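PDB 3VW4: Rep from Escherichia coli, which binds the replication origin of plasmid ColE2-P9 in a sequence-specific manner and unwinds its duplex, acting as an initiator-primase. Local coordinates for residues A[39-44]-A[59-64]. Residues are numbered along the deposited sequence.
Sequences VIQRVE and CRAIGK
Two helices of the three-helix bundle in the Primase C-terminal 1 region, part of the DNA-binding domain of Rep, cross at a glycine. Segment 39-44 belongs to helix 32-49 and segment 59-64 to helix 56-73. Both are regular alpha helix, as i+4 to i bonds such as Val-43 N to Val-39 O (2.8 Å) and Gly-63 N to Cys-59 O (2.9 Å) attest. The segment axes approach to 8.2 Å, with a signed crossing angle of +130°: oblique, but nearer antiparallel than parallel. The register sets Ile-40 against Gly-63 (CA to CA 4.3 Å) and Val-43 against Cys-59 (CA to CA 5.9 Å).

Where the backbones come nearest, side chain meets backbone: Ile-40, in the mt rotamer, lays CG1 4.0 Å from Gly-63 CA and 4.1 Å from Arg-60 O; Val-43 CG2 lies 3.9 Å from Gly-63 CA. An ideal CB on Gly-63 would fall 2.7 Å from Ile-40 CG1, a clash, so the missing side chain permits this spacing.

Apolar side-chain contacts complete the 363 Å² interface. Val-43, chi1 t, spreads its methyls along the facing side of helix 56-73, CG1 4.1 Å from Cys-59 SG and CG2 3.9 Å from Ile-62 CG1. At the margin, Glu-44 CG lies 4.0 Å from Cys-59 CB, and Ile-40 CG2 is 4.2 Å from Arg-60 CG.

Helix 7-24 packs against both helices: Trp-20 touches Val-39, while Asn-10 and Phe-14 touch Ile-62, which also packs on a guanine base of the bound DNA. Again side chain to backbone, Val-39, chi1 t, points CG1 at Gly-63 O, 3.4 Å away.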
ATOM      1  N   VAL A  39       1.317   9.373 -16.906  1.00  6.36           N
ATOM      2  CA  VAL A  39       1.350   7.959 -17.059  1.00  5.63           C
ATOM      3  C   VAL A  39       1.953   7.594 -18.419  1.00  6.12           C
ATOM      4  O   VAL A  39       2.917   6.788 -18.496  1.00  6.32           O
ATOM      5  CB  VAL A  39      -0.040   7.421 -16.923  1.00  4.91           C
ATOM      6  CG1 VAL A  39      -0.176   6.010 -17.501  1.00  4.51           C
ATOM      7  CG2 VAL A  39      -0.431   7.531 -15.464  1.00  4.73           C
ATOM      8  N   ILE A  40       1.476   8.236 -19.481  1.00  6.71           N
ATOM      9  CA  ILE A  40       2.122   8.087 -20.770  1.00  7.54           C
ATOM     10  C   ILE A  40       3.629   8.254 -20.651  1.00  8.53           C
ATOM     11  O   ILE A  40       4.377   7.493 -21.192  1.00  8.74           O
ATOM     12  CB  ILE A  40       1.606   9.125 -21.768  1.00  8.63           C
ATOM     13  CG1 ILE A  40       0.111   8.895 -21.978  1.00  8.23           C
ATOM     14  CG2 ILE A  40       2.409   9.094 -23.073  1.00  9.75           C
ATOM     15  CD1 ILE A  40      -0.487   9.933 -22.938  1.00  9.80           C
ATOM     16  N   GLN A  41       4.062   9.244 -19.896  1.00  9.50           N
ATOM     17  CA  GLN A  41       5.473   9.497 -19.790  1.00 11.09           C
ATOM     18  C   GLN A  41       6.206   8.328 -19.093  1.00 10.81           C
ATOM     19  O   GLN A  41       7.284   7.915 -19.509  1.00 11.65           O
ATOM     20  CB  GLN A  41       5.621  10.785 -19.103  1.00 12.26           C
ATOM     21  CG  GLN A  41       6.977  11.122 -18.627  1.00 14.34           C
ATOM     22  CD  GLN A  41       7.040  12.601 -18.269  1.00 16.18           C
ATOM     23  OE1 GLN A  41       7.505  13.408 -19.093  1.00 18.23           O
ATOM     24  NE2 GLN A  41       6.527  12.987 -17.048  1.00 15.78           N
ATOM     25  N   ARG A  42       5.549   7.717 -18.120  1.00  9.77           N
ATOM     26  CA  ARG A  42       6.094   6.506 -17.536  1.00  9.90           C
ATOM     27  C   ARG A  42       6.074   5.279 -18.497  1.00  9.49           C
ATOM     28  O   ARG A  42       6.993   4.439 -18.476  1.00 10.09           O
ATOM     29  CB  ARG A  42       5.500   6.194 -16.183  1.00  9.34           C
ATOM     30  CG  ARG A  42       6.145   4.951 -15.668  1.00  9.90           C
ATOM     31  CD  ARG A  42       6.497   4.954 -14.194  1.00 10.99           C
ATOM     32  NE  ARG A  42       7.517   5.892 -13.807  1.00 12.76           N
ATOM     33  CZ  ARG A  42       8.386   5.679 -12.828  1.00 14.61           C
ATOM     34  NH1 ARG A  42       8.393   4.535 -12.173  1.00 14.93           N
ATOM     35  NH2 ARG A  42       9.277   6.600 -12.515  1.00 16.53           N
ATOM     36  N   VAL A  43       5.106   5.241 -19.397  1.00  8.84           N
ATOM     37  CA  VAL A  43       5.090   4.201 -20.398  1.00  8.89           C
ATOM     38  C   VAL A  43       6.262   4.439 -21.337  1.00 10.56           C
ATOM     39  O   VAL A  43       6.959   3.473 -21.710  1.00 10.99           O
ATOM     40  CB  VAL A  43       3.782   4.119 -21.230  1.00  8.14           C
ATOM     41  CG1 VAL A  43       3.887   2.973 -22.226  1.00  8.14           C
ATOM     42  CG2 VAL A  43       2.546   3.930 -20.355  1.00  7.14           C
ATOM     43  N   GLU A  44       6.506   5.690 -21.707  1.00 11.92           N
ATOM     44  CA  GLU A  44       7.667   5.997 -22.533  1.00 14.04           C
ATOM     45  C   GLU A  44       9.026   5.668 -21.866  1.00 14.69           C
ATOM     46  O   GLU A  44       9.964   5.305 -22.534  1.00 15.50           O
ATOM     47  CB  GLU A  44       7.606   7.435 -23.020  1.00 16.49           C
ATOM     48  CG  GLU A  44       6.585   7.522 -24.096  1.00 18.44           C
ATOM     49  CD  GLU A  44       6.155   8.933 -24.478  1.00 22.61           C
ATOM     50  OE1 GLU A  44       6.352   9.953 -23.716  1.00 25.57           O
ATOM     51  OE2 GLU A  44       5.567   9.046 -25.599  1.00 25.95           O
ATOM     52  N   CYS A  59       2.455   3.665 -27.037  1.00 10.69           N
ATOM     53  CA  CYS A  59       2.659   4.264 -25.746  1.00  9.71           C
ATOM     54  C   CYS A  59       1.525   5.144 -25.250  1.00  9.60           C
ATOM     55  O   CYS A  59       1.069   4.953 -24.109  1.00  8.53           O
ATOM     56  CB  CYS A  59       3.915   5.054 -25.788  1.00 10.58           C
ATOM     57  SG  CYS A  59       5.387   3.987 -25.922  1.00 10.56           S
ATOM     58  N   ARG A  60       1.008   6.042 -26.086  1.00 10.90           N
ATOM     59  CA  ARG A  60      -0.140   6.883 -25.681  1.00 11.12           C
ATOM     60  C   ARG A  60      -1.353   6.076 -25.391  1.00 10.35           C
ATOM     61  O   ARG A  60      -2.018   6.303 -24.348  1.00  9.73           O
ATOM     62  CB  ARG A  60      -0.487   7.992 -26.663  1.00 13.44           C
ATOM     63  CG  ARG A  60       0.680   8.960 -26.851  1.00 14.97           C
ATOM     64  CD  ARG A  60       0.421  10.219 -27.682  1.00 17.70           C
ATOM     65  NE  ARG A  60       1.470  10.342 -28.728  1.00 19.73           N
ATOM     66  CZ  ARG A  60       1.243  10.208 -30.036  1.00 21.77           C
ATOM     67  NH1 ARG A  60       0.001   9.948 -30.451  1.00 22.55           N
ATOM     68  NH2 ARG A  60       2.230  10.333 -30.946  1.00 23.65           N
ATOM     69  N   ALA A  61      -1.645   5.124 -26.256  1.00 10.56           N
ATOM     70  CA  ALA A  61      -2.833   4.304 -26.078  1.00 10.38           C
ATOM     71  C   ALA A  61      -2.737   3.534 -24.735  1.00  8.68           C
ATOM     72  O   ALA A  61      -3.653   3.623 -23.931  1.00  8.41           O
ATOM     73  CB  ALA A  61      -3.035   3.371 -27.276  1.00 11.36           C
ATOM     74  N   ILE A  62      -1.614   2.845 -24.464  1.00  7.69           N
ATOM     75  CA  ILE A  62      -1.552   2.045 -23.264  1.00  6.68           C
ATOM     76  C   ILE A  62      -1.632   2.981 -22.036  1.00  6.09           C
ATOM     77  O   ILE A  62      -2.265   2.699 -20.980  1.00  5.64           O
ATOM     78  CB  ILE A  62      -0.414   0.922 -23.205  1.00  6.20           C
ATOM     79  CG1 ILE A  62       0.476   1.156 -22.078  1.00  5.52           C
ATOM     80  CG2 ILE A  62       0.412   0.617 -24.462  1.00  6.75           C
ATOM     81  CD1 ILE A  62      -0.167   0.460 -20.955  1.00  5.32           C
ATOM     82  N   GLY A  63      -0.997   4.116 -22.200  1.00  6.34           N
ATOM     83  CA  GLY A  63      -1.030   5.117 -21.165  1.00  6.25           C
ATOM     84  C   GLY A  63      -2.403   5.704 -20.926  1.00  6.76           C
ATOM     85  O   GLY A  63      -2.767   5.902 -19.774  1.00  6.32           O
ATOM     86  N   LYS A  64      -3.178   5.980 -21.982  1.00  8.00           N
ATOM     87  CA  LYS A  64      -4.516   6.547 -21.833  1.00  8.95           C
ATOM     88  C   LYS A  64      -5.403   5.581 -21.036  1.00  8.54           C
ATOM     89  O   LYS A  64      -6.197   5.967 -20.113  1.00  8.59           O
ATOM     90  CB  LYS A  64      -5.120   6.784 -23.221  1.00 11.10           C
ATOM     91  CG  LYS A  64      -6.433   7.534 -23.191  1.00 13.06           C
ATOM     92  CD  LYS A  64      -6.864   8.063 -24.573  1.00 16.03           C
ATOM     93  CE  LYS A  64      -5.833   9.004 -25.288  1.00 17.15           C
ATOM     94  NZ  LYS A  64      -6.198   9.544 -26.685  1.00 20.11           N
TER